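Local atomic coordinates of glutaredoxin related protein (Sulfolobus solfataricus, PDB entry 4MNN), a protein that probably catalyses thiol-disulfide exchange, as an atypical protein disulfide oxidoreductase of the glutaredoxin family built on the thioredoxin fold. Residues Ser2-Ile7 / Phe30-Asn35; Lys8-Ala13 / Glu70-Leu75; Val50-Lys53 / Tyr59-Tyr62. All coordinates share one frame; numbering follows the deposited sequence.

Contact 1. Residues Ser2-Ile7 / Phe30-Asn35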
ATOM      1  N   SER A   2      -6.539 -20.094   4.858  1.00 36.77           N
ATOM      2  CA  SER A   2      -5.958 -19.234   5.928  1.00 35.62           C
ATOM      3  C   SER A   2      -4.683 -18.572   5.404  1.00 35.38           C
ATOM      4  O   SER A   2      -4.010 -19.096   4.503  1.00 34.62           O
ATOM      5  CB  SER A   2      -5.676 -20.073   7.188  1.00 37.93           C
ATOM      6  OG  SER A   2      -4.282 -20.207   7.471  1.00 37.25           O
ATOM      7  N   TYR A   3      -4.353 -17.412   5.962  1.00 33.78           N
ATOM      8  CA  TYR A   3      -3.176 -16.670   5.503  1.00 31.97           C
ATOM      9  C   TYR A   3      -1.863 -16.965   6.235  1.00 28.77           C
ATOM     10  O   TYR A   3      -0.801 -16.508   5.800  1.00 27.66           O
ATOM     11  CB  TYR A   3      -3.464 -15.149   5.572  1.00 33.41           C
ATOM     12  CG  TYR A   3      -4.564 -14.657   4.621  1.00 35.37           C
ATOM     13  CD1 TYR A   3      -5.428 -13.623   4.993  1.00 37.33           C
ATOM     14  CD2 TYR A   3      -4.692 -15.176   3.330  1.00 36.48           C
ATOM     15  CE1 TYR A   3      -6.397 -13.104   4.094  1.00 38.19           C
ATOM     16  CE2 TYR A   3      -5.649 -14.664   2.421  1.00 38.16           C
ATOM     17  CZ  TYR A   3      -6.497 -13.623   2.806  1.00 39.54           C
ATOM     18  OH  TYR A   3      -7.395 -13.072   1.883  1.00 40.41           O
ATOM     19  N   ASP A   4      -1.914 -17.727   7.325  1.00 27.95           N
ATOM     20  CA  ASP A   4      -0.704 -18.007   8.109  1.00 27.34           C
ATOM     21  C   ASP A   4       0.517 -18.511   7.345  1.00 26.13           C
ATOM     22  O   ASP A   4       1.648 -18.019   7.547  1.00 22.66           O
ATOM     23  CB  ASP A   4      -1.027 -18.985   9.232  1.00 29.41           C
ATOM     24  CG  ASP A   4      -2.046 -18.425  10.198  1.00 31.86           C
ATOM     25  OD1 ASP A   4      -2.575 -17.330   9.914  1.00 32.59           O
ATOM     26  OD2 ASP A   4      -2.322 -19.078  11.225  1.00 32.44           O
ATOM     27  N   TYR A   5       0.313 -19.504   6.482  1.00 25.06           N
ATOM     28  CA  TYR A   5       1.459 -20.038   5.746  1.00 25.03           C
ATOM     29  C   TYR A   5       2.061 -19.019   4.808  1.00 24.39           C
ATOM     30  O   TYR A   5       3.282 -18.835   4.799  1.00 24.22           O
ATOM     31  CB  TYR A   5       1.079 -21.304   4.958  1.00 27.25           C
ATOM     32  CG  TYR A   5       2.264 -21.956   4.262  1.00 30.20           C
ATOM     33  CD1 TYR A   5       3.423 -22.286   4.971  1.00 30.26           C
ATOM     34  CD2 TYR A   5       2.224 -22.238   2.897  1.00 29.78           C
ATOM     35  CE1 TYR A   5       4.523 -22.895   4.320  1.00 30.68           C
ATOM     36  CE2 TYR A   5       3.302 -22.836   2.244  1.00 29.54           C
ATOM     37  CZ  TYR A   5       4.443 -23.162   2.961  1.00 31.00           C
ATOM     38  OH  TYR A   5       5.492 -23.775   2.307  1.00 31.35           O
ATOM     39  N   VAL A   6       1.223 -18.344   4.027  1.00 21.80           N
ATOM     40  CA  VAL A   6       1.764 -17.373   3.093  1.00 23.58           C
ATOM     41  C   VAL A   6       2.446 -16.209   3.819  1.00 21.48           C
ATOM     42  O   VAL A   6       3.475 -15.690   3.365  1.00 21.95           O
ATOM     43  CB  VAL A   6       0.689 -16.842   2.118  1.00 24.24           C
ATOM     44  CG1 VAL A   6      -0.287 -15.925   2.829  1.00 27.39           C
ATOM     45  CG2 VAL A   6       1.369 -16.123   0.956  1.00 25.90           C
ATOM     46  N   ILE A   7       1.915 -15.820   4.966  1.00 21.70           N
ATOM     47  CA  ILE A   7       2.556 -14.714   5.693  1.00 21.27           C
ATOM     48  C   ILE A   7       3.934 -15.170   6.131  1.00 22.51           C
ATOM     49  O   ILE A   7       4.918 -14.439   5.993  1.00 22.60           O
ATOM     50  CB  ILE A   7       1.720 -14.316   6.915  1.00 21.61           C
ATOM     51  CG1 ILE A   7       0.406 -13.698   6.418  1.00 19.14           C
ATOM     52  CG2 ILE A   7       2.542 -13.340   7.856  1.00 20.26           C
ATOM     53  CD1 ILE A   7      -0.645 -13.484   7.537  1.00 22.36           C
ATOM     54  N   PHE A  30      -3.362  -8.845  11.334  1.00 14.66           N
ATOM     55  CA  PHE A  30      -2.025  -8.416  11.689  1.00 15.48           C
ATOM     56  C   PHE A  30      -1.391  -9.026  12.930  1.00 15.84           C
ATOM     57  O   PHE A  30      -0.169  -8.961  13.097  1.00 16.17           O
ATOM     58  CB  PHE A  30      -2.036  -6.898  11.738  1.00 14.94           C
ATOM     59  CG  PHE A  30      -2.141  -6.287  10.387  1.00 13.43           C
ATOM     60  CD1 PHE A  30      -3.277  -5.587  10.005  1.00 13.90           C
ATOM     61  CD2 PHE A  30      -1.109  -6.494   9.446  1.00 13.73           C
ATOM     62  CE1 PHE A  30      -3.417  -5.091   8.670  1.00 15.26           C
ATOM     63  CE2 PHE A  30      -1.241  -6.012   8.145  1.00 14.38           C
ATOM     64  CZ  PHE A  30      -2.383  -5.319   7.754  1.00 17.32           C
ATOM     65  N   HIS A  31      -2.205  -9.627  13.796  1.00 16.12           N
ATOM     66  CA  HIS A  31      -1.675 -10.302  14.995  1.00 17.22           C
ATOM     67  C   HIS A  31      -0.651 -11.365  14.505  1.00 17.98           C
ATOM     68  O   HIS A  31       0.401 -11.563  15.113  1.00 16.92           O
ATOM     69  CB  HIS A  31      -2.832 -10.967  15.757  1.00 15.81           C
ATOM     70  CG  HIS A  31      -2.424 -11.686  17.011  1.00 17.22           C
ATOM     71  ND1 HIS A  31      -1.958 -12.975  17.007  1.00 15.86           N
ATOM     72  CD2 HIS A  31      -2.425 -11.288  18.311  1.00 16.98           C
ATOM     73  CE1 HIS A  31      -1.678 -13.353  18.244  1.00 16.51           C
ATOM     74  NE2 HIS A  31      -1.953 -12.343  19.053  1.00 17.93           N
ATOM     75  N   GLU A  32      -0.956 -12.024  13.393  1.00 18.88           N
ATOM     76  CA  GLU A  32      -0.045 -13.034  12.827  1.00 20.81           C
ATOM     77  C   GLU A  32       1.254 -12.393  12.292  1.00 21.14           C
ATOM     78  O   GLU A  32       2.338 -12.985  12.391  1.00 20.87           O
ATOM     79  CB  GLU A  32      -0.745 -13.782  11.673  1.00 23.33           C
ATOM     80  CG  GLU A  32      -0.015 -15.029  11.145  1.00 27.33           C
ATOM     81  CD  GLU A  32       0.147 -16.106  12.214  1.00 30.77           C
ATOM     82  OE1 GLU A  32      -0.525 -16.014  13.258  1.00 31.49           O
ATOM     83  OE2 GLU A  32       0.942 -17.053  12.009  1.00 33.32           O
ATOM     84  N   PHE A  33       1.153 -11.189  11.733  1.00 20.73           N
ATOM     85  CA  PHE A  33       2.343 -10.490  11.197  1.00 21.26           C
ATOM     86  C   PHE A  33       3.345 -10.203  12.309  1.00 21.75           C
ATOM     87  O   PHE A  33       4.549 -10.133  12.094  1.00 19.63           O
ATOM     88  CB  PHE A  33       1.937  -9.145  10.566  1.00 21.07           C
ATOM     89  CG  PHE A  33       1.319  -9.257   9.205  1.00 20.40           C
ATOM     90  CD1 PHE A  33       0.101  -9.905   9.010  1.00 20.74           C
ATOM     91  CD2 PHE A  33       1.955  -8.697   8.108  1.00 18.53           C
ATOM     92  CE1 PHE A  33      -0.479  -9.987   7.759  1.00 21.08           C
ATOM     93  CE2 PHE A  33       1.365  -8.779   6.818  1.00 22.64           C
ATOM     94  CZ  PHE A  33       0.151  -9.425   6.651  1.00 19.90           C
ATOM     95  N   LYS A  34       2.825  -9.993  13.506  1.00 23.37           N
ATOM     96  CA  LYS A  34       3.638  -9.680  14.656  1.00 25.67           C
ATOM     97  C   LYS A  34       4.683 -10.765  14.932  1.00 27.73           C
ATOM     98  O   LYS A  34       5.718 -10.512  15.551  1.00 25.74           O
ATOM     99  CB  LYS A  34       2.707  -9.482  15.865  1.00 29.09           C
ATOM    100  CG  LYS A  34       3.039  -8.306  16.727  1.00 29.42           C
ATOM    101  CD  LYS A  34       2.011  -8.149  17.822  1.00 29.81           C
ATOM    102  CE  LYS A  34       2.565  -7.312  18.967  1.00 34.39           C
ATOM    103  NZ  LYS A  34       3.001  -5.978  18.473  1.00 36.43           N
ATOM    104  N   ASN A  35       4.433 -11.974  14.426  1.00 29.20           N
ATOM    105  CA  ASN A  35       5.368 -13.065  14.650  1.00 31.54           C
ATOM    106  C   ASN A  35       6.619 -12.797  13.849  1.00 30.35           C
ATOM    107  O   ASN A  35       7.676 -13.329  14.164  1.00 32.98           O
ATOM    108  CB  ASN A  35       4.771 -14.430  14.230  1.00 34.41           C
ATOM    109  CG  ASN A  35       3.446 -14.737  14.907  1.00 36.27           C
ATOM    110  OD1 ASN A  35       3.255 -14.484  16.100  1.00 40.61           O
ATOM    111  ND2 ASN A  35       2.519 -15.300  14.148  1.00 38.89           N
TER
HETATM  112  O   HOH W   1       2.467 -17.550  10.215  1.00 35.75           O
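Asp4 O accepts a hydrogen bond of 2.8 Å from a water molecule that lies between this carbonyl and the carboxylate of Glu32 on the facing helix. The same water sits against Glu32 OE2, but at a separation too short for an ordinary hydrogen bond, and that second leg must be regarded as doubtful. Next to it the two acidic side chains meet without any bond between them. Their carboxylate planes are only 5° apart and lie one over the other, while the chains leading to them cross at about a right angle. Asp4 OD2 and Glu32 OE2 are 3.9 Å apart, and Asp4 OD1 rests 3.7 Å from the methylene Glu32 CG. Glu32 reaches across because CG leaves anti to the backbone N (chi1 -170°) and the chain then bends at chi2, 62°, which lays the carboxylate over that of Asp4.

Beneath this polar layer the contact turns apolar. Ile7 CD1 fits between the aliphatic part of Glu32, 4.0 Å from its CG, and the ring of Phe33, 3.5 Å from its CE1. The other branch, Ile7 CG2, stands over one face of the same ring, whose opposite face receives Phe30 CD2 from the preceding turn of helix 27-33. Phe33 also reaches Ile21, Val39 and Phe74, tying the pair to the sheet and to helix 71-83 of the N-terminal thioredoxin-like unit, while the hydroxyl of Tyr3 anchors the chain start through a hydrogen bond to Ala68 N.

Cohesion between helices 4-11 and 27-33 thus owes much to Ile7, packed on both the Phe33 ring and the methylene part of Glu32. The stacked carboxylates would repel if both were ionised, a cost that solvent or a raised pKa of one acid may relieve.

Contact 2. Residues Lys8-Ala13 / Glu70-Leu75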
ATOM      1  N   LYS A   8       4.025 -16.398   6.636  1.00 22.05           N
ATOM      2  CA  LYS A   8       5.324 -16.899   7.063  1.00 23.20           C
ATOM      3  C   LYS A   8       6.303 -16.996   5.902  1.00 23.39           C
ATOM      4  O   LYS A   8       7.480 -16.606   6.001  1.00 23.53           O
ATOM      5  CB  LYS A   8       5.190 -18.286   7.701  1.00 25.53           C
ATOM      6  CG  LYS A   8       6.529 -18.835   8.223  1.00 27.83           C
ATOM      7  CD  LYS A   8       6.395 -20.220   8.848  1.00 30.53           C
ATOM      8  CE  LYS A   8       7.688 -20.591   9.595  1.00 32.26           C
ATOM      9  NZ  LYS A   8       7.490 -21.646  10.646  1.00 36.17           N
ATOM     10  N   GLU A   9       5.833 -17.555   4.797  1.00 22.60           N
ATOM     11  CA  GLU A   9       6.717 -17.749   3.673  1.00 23.93           C
ATOM     12  C   GLU A   9       7.291 -16.454   3.140  1.00 24.77           C
ATOM     13  O   GLU A   9       8.447 -16.416   2.693  1.00 23.66           O
ATOM     14  CB  GLU A   9       6.005 -18.532   2.584  1.00 25.21           C
ATOM     15  CG  GLU A   9       5.846 -20.010   2.965  1.00 28.11           C
ATOM     16  CD  GLU A   9       7.184 -20.704   3.173  1.00 30.00           C
ATOM     17  OE1 GLU A   9       7.421 -21.237   4.278  1.00 30.14           O
ATOM     18  OE2 GLU A   9       8.003 -20.707   2.229  1.00 29.72           O
ATOM     19  N   TYR A  10       6.507 -15.390   3.218  1.00 23.22           N
ATOM     20  CA  TYR A  10       7.000 -14.109   2.741  1.00 22.90           C
ATOM     21  C   TYR A  10       7.783 -13.337   3.773  1.00 22.21           C
ATOM     22  O   TYR A  10       8.782 -12.718   3.449  1.00 23.92           O
ATOM     23  CB  TYR A  10       5.847 -13.208   2.287  1.00 22.64           C
ATOM     24  CG  TYR A  10       5.406 -13.471   0.873  1.00 25.04           C
ATOM     25  CD1 TYR A  10       4.609 -14.559   0.567  1.00 25.95           C
ATOM     26  CD2 TYR A  10       5.840 -12.643  -0.179  1.00 27.17           C
ATOM     27  CE1 TYR A  10       4.244 -14.840  -0.752  1.00 27.41           C
ATOM     28  CE2 TYR A  10       5.480 -12.914  -1.497  1.00 29.14           C
ATOM     29  CZ  TYR A  10       4.683 -14.016  -1.775  1.00 29.26           C
ATOM     30  OH  TYR A  10       4.338 -14.297  -3.083  1.00 32.02           O
ATOM     31  N   LEU A  11       7.347 -13.403   5.026  1.00 22.21           N
ATOM     32  CA  LEU A  11       7.962 -12.581   6.047  1.00 23.00           C
ATOM     33  C   LEU A  11       8.988 -13.167   6.983  1.00 25.76           C
ATOM     34  O   LEU A  11       9.813 -12.427   7.540  1.00 24.81           O
ATOM     35  CB  LEU A  11       6.856 -11.932   6.862  1.00 22.03           C
ATOM     36  CG  LEU A  11       5.804 -11.210   6.003  1.00 21.69           C
ATOM     37  CD1 LEU A  11       4.841 -10.469   6.919  1.00 19.88           C
ATOM     38  CD2 LEU A  11       6.477 -10.231   5.024  1.00 18.79           C
ATOM     39  N   ASN A  12       8.959 -14.478   7.157  1.00 27.99           N
ATOM     40  CA  ASN A  12       9.893 -15.088   8.085  1.00 31.57           C
ATOM     41  C   ASN A  12      11.351 -14.707   7.828  1.00 32.16           C
ATOM     42  O   ASN A  12      12.090 -14.527   8.774  1.00 34.16           O
ATOM     43  CB  ASN A  12       9.741 -16.618   8.105  1.00 32.08           C
ATOM     44  CG  ASN A  12      10.509 -17.256   9.255  1.00 35.26           C
ATOM     45  OD1 ASN A  12      10.538 -16.719  10.373  1.00 34.01           O
ATOM     46  ND2 ASN A  12      11.122 -18.408   8.996  1.00 35.28           N
ATOM     47  N   ALA A  13      11.761 -14.562   6.577  1.00 33.86           N
ATOM     48  CA  ALA A  13      13.158 -14.215   6.292  1.00 36.35           C
ATOM     49  C   ALA A  13      13.461 -12.758   6.656  1.00 38.12           C
ATOM     50  O   ALA A  13      14.438 -12.461   7.378  1.00 38.48           O
ATOM     51  CB  ALA A  13      13.467 -14.452   4.820  1.00 36.34           C
ATOM     52  N   GLU A  70      -5.308  -8.211  -3.025  1.00 17.86           N
ATOM     53  CA  GLU A  70      -4.370  -7.144  -2.637  1.00 16.43           C
ATOM     54  C   GLU A  70      -3.350  -7.662  -1.616  1.00 18.36           C
ATOM     55  O   GLU A  70      -2.339  -7.011  -1.315  1.00 14.81           O
ATOM     56  CB  GLU A  70      -5.132  -5.942  -2.044  1.00 17.27           C
ATOM     57  CG  GLU A  70      -5.971  -5.191  -3.088  1.00 15.28           C
ATOM     58  CD  GLU A  70      -5.123  -4.543  -4.206  1.00 17.86           C
ATOM     59  OE1 GLU A  70      -3.930  -4.244  -3.989  1.00 16.52           O
ATOM     60  OE2 GLU A  70      -5.662  -4.290  -5.320  1.00 17.88           O
ATOM     61  N   LEU A  71      -3.578  -8.855  -1.080  1.00 18.54           N
ATOM     62  CA  LEU A  71      -2.627  -9.353  -0.092  1.00 18.64           C
ATOM     63  C   LEU A  71      -1.252  -9.690  -0.694  1.00 19.15           C
ATOM     64  O   LEU A  71      -0.220  -9.402  -0.087  1.00 18.65           O
ATOM     65  CB  LEU A  71      -3.183 -10.606   0.621  1.00 21.89           C
ATOM     66  CG  LEU A  71      -2.217 -11.195   1.670  1.00 22.05           C
ATOM     67  CD1 LEU A  71      -2.014 -10.195   2.814  1.00 21.24           C
ATOM     68  CD2 LEU A  71      -2.794 -12.500   2.235  1.00 24.06           C
ATOM     69  N   TRP A  72      -1.238 -10.313  -1.867  1.00 19.92           N
ATOM     70  CA  TRP A  72       0.017 -10.711  -2.470  1.00 22.27           C
ATOM     71  C   TRP A  72       0.918  -9.502  -2.735  1.00 20.92           C
ATOM     72  O   TRP A  72       2.111  -9.520  -2.367  1.00 21.04           O
ATOM     73  CB  TRP A  72      -0.279 -11.523  -3.736  1.00 26.82           C
ATOM     74  CG  TRP A  72       0.926 -11.881  -4.552  1.00 33.00           C
ATOM     75  CD1 TRP A  72       2.098 -12.443  -4.108  1.00 34.78           C
ATOM     76  CD2 TRP A  72       1.076 -11.699  -5.962  1.00 36.09           C
ATOM     77  NE1 TRP A  72       2.971 -12.616  -5.165  1.00 37.33           N
ATOM     78  CE2 TRP A  72       2.366 -12.169  -6.314  1.00 36.90           C
ATOM     79  CE3 TRP A  72       0.240 -11.187  -6.970  1.00 37.69           C
ATOM     80  CZ2 TRP A  72       2.847 -12.134  -7.627  1.00 38.74           C
ATOM     81  CZ3 TRP A  72       0.724 -11.154  -8.281  1.00 39.57           C
ATOM     82  CH2 TRP A  72       2.016 -11.629  -8.592  1.00 38.76           C
ATOM     83  N   PRO A  73       0.382  -8.449  -3.388  1.00 19.33           N
ATOM     84  CA  PRO A  73       1.188  -7.252  -3.662  1.00 18.16           C
ATOM     85  C   PRO A  73       1.646  -6.616  -2.346  1.00 17.95           C
ATOM     86  O   PRO A  73       2.754  -6.129  -2.238  1.00 17.18           O
ATOM     87  CB  PRO A  73       0.232  -6.324  -4.399  1.00 20.07           C
ATOM     88  CG  PRO A  73      -0.753  -7.225  -4.998  1.00 21.20           C
ATOM     89  CD  PRO A  73      -0.923  -8.385  -4.068  1.00 19.62           C
ATOM     90  N   PHE A  74       0.781  -6.642  -1.338  1.00 17.79           N
ATOM     91  CA  PHE A  74       1.113  -6.033  -0.047  1.00 17.71           C
ATOM     92  C   PHE A  74       2.312  -6.753   0.602  1.00 17.06           C
ATOM     93  O   PHE A  74       3.285  -6.115   1.016  1.00 17.51           O
ATOM     94  CB  PHE A  74      -0.131  -6.077   0.865  1.00 18.65           C
ATOM     95  CG  PHE A  74       0.127  -5.585   2.269  1.00 18.87           C
ATOM     96  CD1 PHE A  74       0.328  -4.226   2.522  1.00 20.12           C
ATOM     97  CD2 PHE A  74       0.168  -6.478   3.328  1.00 18.07           C
ATOM     98  CE1 PHE A  74       0.568  -3.766   3.837  1.00 18.04           C
ATOM     99  CE2 PHE A  74       0.413  -6.021   4.650  1.00 19.04           C
ATOM    100  CZ  PHE A  74       0.612  -4.663   4.885  1.00 18.23           C
ATOM    101  N   LEU A  75       2.261  -8.079   0.661  1.00 15.03           N
ATOM    102  CA  LEU A  75       3.368  -8.855   1.212  1.00 17.49           C
ATOM    103  C   LEU A  75       4.624  -8.649   0.385  1.00 16.02           C
ATOM    104  O   LEU A  75       5.719  -8.556   0.931  1.00 17.45           O
ATOM    105  CB  LEU A  75       3.032 -10.358   1.233  1.00 16.06           C
ATOM    106  CG  LEU A  75       1.962 -10.726   2.250  1.00 20.87           C
ATOM    107  CD1 LEU A  75       1.591 -12.166   2.079  1.00 19.65           C
ATOM    108  CD2 LEU A  75       2.466 -10.408   3.661  1.00 17.46           C
TER
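Tyr10 makes the first shell of this helix-helix contact, meeting Trp72 with its hydroxyl end and Leu75 with its ring. Tyr10 OH comes to the edge of the indole, near its plane, and lies 3.0 Å from Trp72 NE1; carbon contacts accompany it, with Tyr10 CZ 3.8 Å from Trp72 CD1. The phenol ring and the five-membered ring of the indole are steeply inclined, their planes 77° apart and their centroids separated by 5.9 Å, so little ring surface is shared. Closer to the backbone, Leu75 CB makes an off-centre CH-pi contact, 4.3 Å from the centroid of the Tyr10 ring.

Leu75 serves two partners by forking. While its CB and CD1 attend to Tyr10, CD2 turns to the next residue of helix 4-11 and lies 4.0 Å from Leu11 CD1, the two leucines crossing at about a right angle. Trp72 gains its place at the outer margin through a first torsion of 174°, which sends the indole away from its backbone N and out to the tyrosine hydroxyl, one helical turn before Leu75.

Further out, Asn76 touches Tyr10 and Leu78 touches Leu11, extending the seam along helix 71-83. Phe33 of helix 27-33 packs on both Leu11 and Leu75, closing the inner end of the interface. Within the N-terminal thioredoxin-like unit, helix 4-11 thus lies against one flank of helix 71-83. Pro73 of that helix, with Glu70 just ahead of it, meets helix 114-127, and Phe74 is directed toward Val52 and Tyr60 on strands 49-54 and 57-63.

Contact 3. Residues Val50-Lys53 / Tyr59-Tyr62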
ATOM      1  N   VAL A  50      -3.602   0.690   7.334  0.50 15.85           N
ATOM      2  CA  VAL A  50      -2.305   0.113   7.643  0.50 15.52           C
ATOM      3  C   VAL A  50      -1.248   0.980   6.983  0.50 16.37           C
ATOM      4  O   VAL A  50      -1.351   1.311   5.801  0.50 16.46           O
ATOM      5  CB  VAL A  50      -2.155  -1.358   7.151  0.50 15.62           C
ATOM      6  CG1 VAL A  50      -2.225  -1.428   5.652  0.50 14.24           C
ATOM      7  CG2 VAL A  50      -0.821  -1.936   7.660  0.50 14.41           C
ATOM      8  N   LYS A  51      -0.254   1.369   7.778  1.00 16.96           N
ATOM      9  CA  LYS A  51       0.858   2.220   7.344  1.00 18.03           C
ATOM     10  C   LYS A  51       2.106   1.363   7.359  1.00 17.58           C
ATOM     11  O   LYS A  51       2.350   0.610   8.332  1.00 17.97           O
ATOM     12  CB  LYS A  51       1.086   3.392   8.298  1.00 20.40           C
ATOM     13  CG  LYS A  51       0.014   4.431   8.214  1.00 25.23           C
ATOM     14  CD  LYS A  51       0.304   5.589   9.155  1.00 28.49           C
ATOM     15  CE  LYS A  51      -0.434   6.830   8.692  1.00 33.24           C
ATOM     16  NZ  LYS A  51      -0.558   7.799   9.834  1.00 37.08           N
ATOM     17  N   VAL A  52       2.914   1.485   6.311  1.00 16.82           N
ATOM     18  CA  VAL A  52       4.126   0.674   6.222  1.00 16.43           C
ATOM     19  C   VAL A  52       5.287   1.639   6.348  1.00 17.37           C
ATOM     20  O   VAL A  52       5.360   2.592   5.604  1.00 15.09           O
ATOM     21  CB  VAL A  52       4.151  -0.057   4.891  1.00 18.78           C
ATOM     22  CG1 VAL A  52       5.518  -0.727   4.674  1.00 16.76           C
ATOM     23  CG2 VAL A  52       3.013  -1.120   4.901  1.00 17.54           C
ATOM     24  N   LYS A  53       6.169   1.374   7.319  1.00 17.30           N
ATOM     25  CA  LYS A  53       7.317   2.226   7.607  1.00 18.54           C
ATOM     26  C   LYS A  53       8.601   1.448   7.777  1.00 21.00           C
ATOM     27  O   LYS A  53       8.616   0.216   7.912  1.00 19.40           O
ATOM     28  CB  LYS A  53       7.090   2.971   8.936  1.00 18.92           C
ATOM     29  CG  LYS A  53       5.760   3.718   9.007  1.00 20.46           C
ATOM     30  CD  LYS A  53       5.511   4.283  10.419  1.00 23.30           C
ATOM     31  CE  LYS A  53       6.710   5.140  10.890  1.00 26.83           C
ATOM     32  NZ  LYS A  53       6.378   5.783  12.218  1.00 29.41           N
ATOM     33  N   TYR A  59       6.241   4.720   3.884  1.00 16.86           N
ATOM     34  CA  TYR A  59       6.237   4.399   2.473  1.00 14.19           C
ATOM     35  C   TYR A  59       4.873   4.597   1.871  1.00 15.34           C
ATOM     36  O   TYR A  59       4.749   5.097   0.752  1.00 15.80           O
ATOM     37  CB  TYR A  59       6.724   2.971   2.259  1.00 17.01           C
ATOM     38  CG  TYR A  59       8.218   2.880   2.467  1.00 17.42           C
ATOM     39  CD1 TYR A  59       8.758   2.850   3.751  1.00 17.36           C
ATOM     40  CD2 TYR A  59       9.092   2.895   1.373  1.00 18.19           C
ATOM     41  CE1 TYR A  59      10.159   2.843   3.957  1.00 19.82           C
ATOM     42  CE2 TYR A  59      10.484   2.887   1.563  1.00 19.72           C
ATOM     43  CZ  TYR A  59      10.999   2.861   2.860  1.00 19.53           C
ATOM     44  OH  TYR A  59      12.376   2.840   3.069  1.00 21.16           O
ATOM     45  N   TYR A  60       3.841   4.212   2.609  1.00 13.72           N
ATOM     46  CA  TYR A  60       2.482   4.453   2.142  1.00 13.72           C
ATOM     47  C   TYR A  60       1.492   4.088   3.223  1.00 14.50           C
ATOM     48  O   TYR A  60       1.853   3.482   4.237  1.00 14.65           O
ATOM     49  CB  TYR A  60       2.204   3.626   0.869  1.00 15.34           C
ATOM     50  CG  TYR A  60       2.293   2.127   1.063  1.00 16.63           C
ATOM     51  CD1 TYR A  60       1.233   1.412   1.617  1.00 17.93           C
ATOM     52  CD2 TYR A  60       3.451   1.422   0.708  1.00 17.31           C
ATOM     53  CE1 TYR A  60       1.319   0.028   1.808  1.00 18.46           C
ATOM     54  CE2 TYR A  60       3.555   0.026   0.911  1.00 16.85           C
ATOM     55  CZ  TYR A  60       2.494  -0.656   1.454  1.00 19.25           C
ATOM     56  OH  TYR A  60       2.544  -2.034   1.687  1.00 20.60           O
ATOM     57  N   THR A  61       0.239   4.466   2.996  1.00 14.90           N
ATOM     58  CA  THR A  61      -0.856   4.114   3.892  1.00 14.24           C
ATOM     59  C   THR A  61      -1.888   3.488   2.963  1.00 15.44           C
ATOM     60  O   THR A  61      -2.160   4.027   1.876  1.00 15.91           O
ATOM     61  CB  THR A  61      -1.567   5.325   4.516  1.00 15.67           C
ATOM     62  OG1 THR A  61      -0.655   6.052   5.326  1.00 20.39           O
ATOM     63  CG2 THR A  61      -2.737   4.851   5.414  1.00 16.00           C
ATOM     64  N   TYR A  62      -2.435   2.361   3.397  1.00 13.02           N
ATOM     65  CA  TYR A  62      -3.468   1.657   2.674  1.00 13.64           C
ATOM     66  C   TYR A  62      -4.714   1.824   3.552  1.00 13.61           C
ATOM     67  O   TYR A  62      -4.729   1.351   4.720  1.00 14.27           O
ATOM     68  CB  TYR A  62      -3.107   0.173   2.597  1.00 13.08           C
ATOM     69  CG  TYR A  62      -4.032  -0.623   1.721  1.00 13.52           C
ATOM     70  CD1 TYR A  62      -3.632  -1.066   0.451  1.00 11.22           C
ATOM     71  CD2 TYR A  62      -5.325  -0.965   2.167  1.00 15.92           C
ATOM     72  CE1 TYR A  62      -4.497  -1.831  -0.351  1.00 12.57           C
ATOM     73  CE2 TYR A  62      -6.195  -1.727   1.375  1.00 13.85           C
ATOM     74  CZ  TYR A  62      -5.784  -2.153   0.125  1.00 13.38           C
ATOM     75  OH  TYR A  62      -6.674  -2.872  -0.659  1.00 16.93           O
TER
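Val50-Lys53 and Tyr59-Tyr62 form part of the antiparallel beta hairpin of strands 49-54 and 57-63, inside the sheet of the thioredoxin fold. Their axes run 4.8 Å apart at 169°. Val50 and Tyr62 are a hydrogen-bonded pair gripping in both directions, with Tyr62 N to Val50 O the straighter bond, 2.8 Å at 174°. At the other end Val52 faces two residues: its N bonds to Tyr60 O, while its O takes the N-H of Tyr59, 2.9 Å away. The strand is irregular here, resembling a classic bulge in which only the first N-H is bonded; the buried Tyr60 N finds no partner.

The tight face carries Val50, Val52, Tyr60 and Tyr62, against helices 71-83 and 114-127, and the Tyr60 ring stacks with Tyr122. On the opposite face Lys51, partly exposed, runs beside Thr61 OG1 from its CG, 3.4 Å away, as far as CE, before its amino end leads off from the contact.

Tyr60 shows how a torsion can fold a ring back over a neighbour. With chi1 at 62°, CG stands between the backbone N and carbonyl carbon, and the ring swings across to Val52 while its hydroxyl bonds to Ser77 OG. Val52 CB lies over the ring face, 4.1 Å from its centroid, and Val52 CG2 comes 3.4 Å from Tyr60 OH.

How the contacts relate
Contact 3 is the core member, a buried pairing of neighbouring strands held by backbone hydrogen bonds, whereas contacts 1 and 2 are partly buried helix pairings that rely on side chains. Contacts 1 and 2 both use helix 4-11, whose earlier turn meets helix 27-33 and whose later turn meets helix 71-83. Each grades from a polar margin, two acids in one and a phenol-indole pair in the other, to an apolar interior. Those interiors merge where Phe33 touches Leu11, Phe74 and Leu75. Phe74 then carries contact 2 onto the hairpin through Val52 and Tyr60.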